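Local coordinates for protein glycosyl hydrolase (Rhizobium leguminosarum bv. trifolii, PDB 5NDX) that probably hydrolyses O-glycosidic bonds as a family 39 glycoside hydrolase, a bacterial orthologue of human alpha-L-iduronidase, and is captured here with a coumarin-linked uronic acid glycoside, at residues P190-L195 / I217-K222. The protein carries 2 engineered substitutions. Numbering follows the deposited sequence.
With 8U8 ((2~{R},3~{S},4~{S},5~{R},6~{S})-6-(4-methyl-2-oxidanylidene-chromen-7-yl)oxy-3,4,5-tris(oxidanyl)oxane-2-carboxylic acid), chain M.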
ATOM      1  N   PRO A 190     -10.853 -18.579  19.603  1.00 54.83           N
ATOM      2  CA  PRO A 190     -10.999 -20.016  19.523  1.00 55.71           C
ATOM      3  C   PRO A 190     -10.563 -20.609  18.197  1.00 54.34           C
ATOM      4  O   PRO A 190      -9.820 -21.595  18.194  1.00 56.35           O
ATOM      5  CB  PRO A 190     -12.504 -20.216  19.744  1.00 56.74           C
ATOM      6  CG  PRO A 190     -12.836 -19.176  20.740  1.00 56.71           C
ATOM      7  CD  PRO A 190     -12.043 -17.971  20.250  1.00 57.21           C
ATOM      8  N   ILE A 191     -11.011 -20.004  17.091  1.00 52.04           N
ATOM      9  CA  ILE A 191     -10.567 -20.396  15.779  1.00 52.22           C
ATOM     10  C   ILE A 191      -9.033 -20.368  15.651  1.00 49.53           C
ATOM     11  O   ILE A 191      -8.449 -21.261  15.080  1.00 47.80           O
ATOM     12  CB  ILE A 191     -11.180 -19.500  14.682  1.00 54.34           C
ATOM     13  CG1 ILE A 191     -12.657 -19.852  14.470  1.00 57.57           C
ATOM     14  CG2 ILE A 191     -10.462 -19.720  13.344  1.00 54.07           C
ATOM     15  CD1 ILE A 191     -12.878 -21.193  13.744  1.00 57.92           C
ATOM     16  N   PHE A 192      -8.400 -19.320  16.163  1.00 47.78           N
ATOM     17  CA  PHE A 192      -6.962 -19.193  16.044  1.00 48.04           C
ATOM     18  C   PHE A 192      -6.303 -20.342  16.785  1.00 47.30           C
ATOM     19  O   PHE A 192      -5.503 -21.037  16.220  1.00 45.18           O
ATOM     20  CB  PHE A 192      -6.444 -17.848  16.536  1.00 44.14           C
ATOM     21  CG  PHE A 192      -4.947 -17.763  16.548  1.00 44.34           C
ATOM     22  CD1 PHE A 192      -4.209 -18.177  17.674  1.00 45.76           C
ATOM     23  CD2 PHE A 192      -4.257 -17.253  15.456  1.00 44.61           C
ATOM     24  CE1 PHE A 192      -2.812 -18.120  17.680  1.00 45.73           C
ATOM     25  CE2 PHE A 192      -2.869 -17.208  15.452  1.00 45.08           C
ATOM     26  CZ  PHE A 192      -2.138 -17.635  16.558  1.00 45.04           C
ATOM     27  N   ARG A 193      -6.659 -20.517  18.047  1.00 50.84           N
ATOM     28  CA  ARG A 193      -6.072 -21.583  18.872  1.00 53.31           C
ATOM     29  C   ARG A 193      -6.307 -22.938  18.278  1.00 51.85           C
ATOM     30  O   ARG A 193      -5.390 -23.762  18.237  1.00 51.62           O
ATOM     31  CB  ARG A 193      -6.600 -21.529  20.299  1.00 56.07           C
ATOM     32  CG  ARG A 193      -6.047 -20.327  21.039  1.00 59.09           C
ATOM     33  CD  ARG A 193      -6.360 -20.336  22.537  1.00 63.08           C
ATOM     34  NE  ARG A 193      -7.556 -19.554  22.782  1.00 67.49           N
ATOM     35  CZ  ARG A 193      -8.765 -20.005  23.120  1.00 73.08           C
ATOM     36  NH1 ARG A 193      -9.756 -19.130  23.282  1.00 75.81           N
ATOM     37  NH2 ARG A 193      -9.016 -21.292  23.306  1.00 78.50           N
ATOM     38  N   ALA A 194      -7.509 -23.139  17.756  1.00 51.14           N
ATOM     39  CA  ALA A 194      -7.845 -24.406  17.108  1.00 52.19           C
ATOM     40  C   ALA A 194      -7.003 -24.693  15.877  1.00 51.58           C
ATOM     41  O   ALA A 194      -6.581 -25.835  15.666  1.00 52.09           O
ATOM     42  CB  ALA A 194      -9.322 -24.439  16.755  1.00 53.39           C
ATOM     43  N   LEU A 195      -6.719 -23.685  15.049  1.00 50.05           N
ATOM     44  CA  LEU A 195      -5.986 -23.968  13.808  1.00 49.47           C
ATOM     45  C   LEU A 195      -4.534 -24.293  14.130  1.00 49.92           C
ATOM     46  O   LEU A 195      -3.901 -25.141  13.501  1.00 51.09           O
ATOM     47  CB  LEU A 195      -6.086 -22.800  12.840  1.00 49.65           C
ATOM     48  CG  LEU A 195      -5.828 -22.938  11.322  1.00 52.32           C
ATOM     49  CD1 LEU A 195      -4.596 -22.188  10.846  1.00 53.42           C
ATOM     50  CD2 LEU A 195      -5.839 -24.342  10.758  1.00 52.13           C
ATOM     51  N   ILE A 217       1.746 -17.623   9.668  1.00 40.68           N
ATOM     52  CA  ILE A 217       0.657 -17.368  10.562  1.00 41.29           C
ATOM     53  C   ILE A 217       0.160 -15.933  10.385  1.00 40.59           C
ATOM     54  O   ILE A 217       0.932 -14.989  10.527  1.00 39.13           O
ATOM     55  CB  ILE A 217       1.113 -17.628  12.009  1.00 43.59           C
ATOM     56  CG1 ILE A 217       1.470 -19.119  12.167  1.00 47.22           C
ATOM     57  CG2 ILE A 217       0.002 -17.276  12.979  1.00 43.43           C
ATOM     58  CD1 ILE A 217       2.350 -19.400  13.351  1.00 50.30           C
ATOM     59  N   SER A 218      -1.134 -15.771  10.108  1.00 39.27           N
ATOM     60  CA  SER A 218      -1.695 -14.458   9.893  1.00 40.48           C
ATOM     61  C   SER A 218      -2.797 -14.122  10.881  1.00 41.33           C
ATOM     62  O   SER A 218      -3.667 -14.959  11.169  1.00 42.62           O
ATOM     63  CB  SER A 218      -2.208 -14.296   8.463  1.00 40.44           C
ATOM     64  OG  SER A 218      -3.213 -15.215   8.193  1.00 44.09           O
ATOM     65  N   ILE A 219      -2.755 -12.886  11.364  1.00 40.12           N
ATOM     66  CA  ILE A 219      -3.787 -12.290  12.198  1.00 40.86           C
ATOM     67  C   ILE A 219      -4.057 -10.852  11.753  1.00 41.58           C
ATOM     68  O   ILE A 219      -3.235 -10.299  11.013  1.00 40.48           O
ATOM     69  CB  ILE A 219      -3.334 -12.263  13.671  1.00 42.33           C
ATOM     70  CG1 ILE A 219      -2.023 -11.524  13.849  1.00 41.78           C
ATOM     71  CG2 ILE A 219      -3.171 -13.687  14.196  1.00 43.95           C
ATOM     72  CD1 ILE A 219      -1.600 -11.439  15.305  1.00 45.10           C
ATOM     73  N   HIS A 220      -5.194 -10.266  12.166  1.00 39.88           N
ATOM     74  CA  HIS A 220      -5.388  -8.826  12.086  1.00 42.97           C
ATOM     75  C   HIS A 220      -5.257  -8.230  13.489  1.00 39.72           C
ATOM     76  O   HIS A 220      -5.908  -8.680  14.423  1.00 38.84           O
ATOM     77  CB  HIS A 220      -6.784  -8.291  11.688  1.00 47.95           C
ATOM     78  CG  HIS A 220      -7.573  -9.121  10.778  1.00 47.66           C
ATOM     79  ND1 HIS A 220      -7.011  -9.917   9.814  1.00 52.42           N
ATOM     80  CD2 HIS A 220      -8.909  -9.220  10.629  1.00 49.04           C
ATOM     81  CE1 HIS A 220      -7.959 -10.468   9.092  1.00 47.66           C
ATOM     82  NE2 HIS A 220      -9.119 -10.104   9.597  1.00 51.24           N
ATOM     83  N   GLU A 221      -4.505  -7.168  13.571  1.00 37.42           N
ATOM     84  CA  GLU A 221      -4.386  -6.376  14.793  1.00 38.17           C
ATOM     85  C   GLU A 221      -4.398  -4.908  14.386  1.00 36.95           C
ATOM     86  O   GLU A 221      -3.571  -4.464  13.574  1.00 37.41           O
ATOM     87  CB  GLU A 221      -3.107  -6.720  15.569  1.00 39.50           C
ATOM     88  CG  GLU A 221      -3.004  -8.157  16.113  1.00 41.54           C
ATOM     89  CD  GLU A 221      -4.053  -8.492  17.184  1.00 47.16           C
ATOM     90  OE1 GLU A 221      -4.826  -7.572  17.601  1.00 45.48           O
ATOM     91  OE2 GLU A 221      -4.127  -9.693  17.598  1.00 49.12           O
ATOM     92  N   LYS A 222      -5.338  -4.180  14.952  1.00 37.25           N
ATOM     93  CA  LYS A 222      -5.606  -2.788  14.644  1.00 37.69           C
ATOM     94  C   LYS A 222      -5.458  -1.907  15.848  1.00 35.75           C
ATOM     95  O   LYS A 222      -5.463  -2.362  16.991  1.00 36.26           O
ATOM     96  CB  LYS A 222      -7.004  -2.658  14.043  1.00 37.87           C
ATOM     97  CG  LYS A 222      -7.162  -3.583  12.849  1.00 38.88           C
ATOM     98  CD  LYS A 222      -8.239  -3.132  11.873  1.00 40.12           C
ATOM     99  CE  LYS A 222      -8.601  -4.177  10.792  1.00 41.61           C
ATOM    100  NZ  LYS A 222      -9.106  -3.545   9.521  1.00 40.94           N
TER
HETATM  101  C15 8U8 M 712     -17.583  -8.064  13.251  1.00126.91           C
HETATM  102  C13 8U8 M 712     -16.240  -8.024  13.689  1.00131.95           C
HETATM  103  C14 8U8 M 712     -15.944  -8.478  14.977  1.00132.30           C
HETATM  104  C16 8U8 M 712     -14.623  -8.491  15.436  1.00131.61           C
HETATM  105  O9  8U8 M 712     -14.445  -8.874  16.591  1.00128.59           O
HETATM  106  O8  8U8 M 712     -13.585  -8.044  14.642  1.00122.24           O
HETATM  107  C11 8U8 M 712     -13.823  -7.700  13.334  1.00118.18           C
HETATM  108  C10 8U8 M 712     -12.737  -7.383  12.512  1.00111.55           C
HETATM  109  C12 8U8 M 712     -15.158  -7.673  12.846  1.00128.18           C
HETATM  110  C7  8U8 M 712     -15.348  -7.346  11.490  1.00122.67           C
HETATM  111  C8  8U8 M 712     -14.258  -7.035  10.670  1.00115.94           C
HETATM  112  C9  8U8 M 712     -12.946  -7.038  11.172  1.00109.17           C
HETATM  113  O2  8U8 M 712     -11.837  -6.773  10.393  1.00 90.24           O
HETATM  114  C5  8U8 M 712     -11.856  -5.940   9.170  1.00 68.08           C
HETATM  115  O1  8U8 M 712     -12.561  -4.722   9.453  1.00 60.78           O
HETATM  116  C1  8U8 M 712     -12.988  -3.954   8.394  1.00 48.18           C
HETATM  117  C6  8U8 M 712     -12.745  -2.636   8.864  1.00 35.15           C
HETATM  118  O7  8U8 M 712     -13.454  -1.757   8.389  1.00 37.79           O
HETATM  119  O6  8U8 M 712     -11.841  -2.507   9.669  1.00 37.30           O
HETATM  120  C2  8U8 M 712     -12.181  -4.073   7.065  1.00 59.96           C
HETATM  121  O5  8U8 M 712     -10.951  -3.329   7.199  1.00 54.97           O
HETATM  122  C3  8U8 M 712     -11.929  -5.576   6.608  1.00 54.95           C
HETATM  123  O4  8U8 M 712     -12.638  -5.838   5.447  1.00 55.21           O
HETATM  124  C4  8U8 M 712     -12.313  -6.593   7.729  1.00 66.47           C
HETATM  125  O3  8U8 M 712     -11.736  -7.915   7.372  1.00 53.88           O
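Phe192 reaches from helix 190-200 onto Ile217 and Ile219 of strand 216-219, joining the helix to the second strand of a beta-alpha-beta unit (strand 179-184, helix 190-200, strand 216-219) in the TIM barrel of this family 39 enzyme. The contact is small, 103 Å² in all, and its tight part is wholly apolar. Phe192 CG stands anti to the backbone N (chi1 174°), which sends the ring from the helix toward the strand. There one carbon, CE2, meets two methyls: Ile217 CG2 lies at the ring edge, 3.8 Å from Phe192 CE2, whereas Ile219 CG2 comes in obliquely, also 3.8 Å from Phe192 CE2. Beta-branched isoleucines suit the strand because a methyl carried directly on CB meets the ring close to the backbone. A long flat phenylalanine suits the helix, since its CA remains 8.5 Å from Ile219 CA, the closest pair of CA atoms across the two segments. Val245 of helix 235-252 touches both Phe192 and Ile219, and Thr184 of strand 179-184 does the same. With an alanine at Phe192, both CG2 methyls would probably lose their aromatic partner and a gap would open between helix and strand. At the Ile217 end the contact is looser: Leu195 points toward the strand, yet Leu195 CD1 stays 6.9 Å from Ile217 CG1. Past Ile219 the chain leaves the helix and turns polar, and His220 and Lys222 line the ligand pocket. Lys222, whose ammonium also forms salt bridges with Glu265 and Asp267, suits a site that receives a uronic acid: its chain extends beyond CG, and NZ donates a hydrogen bond to carboxylate O6 of 8U8 at 2.9 Å.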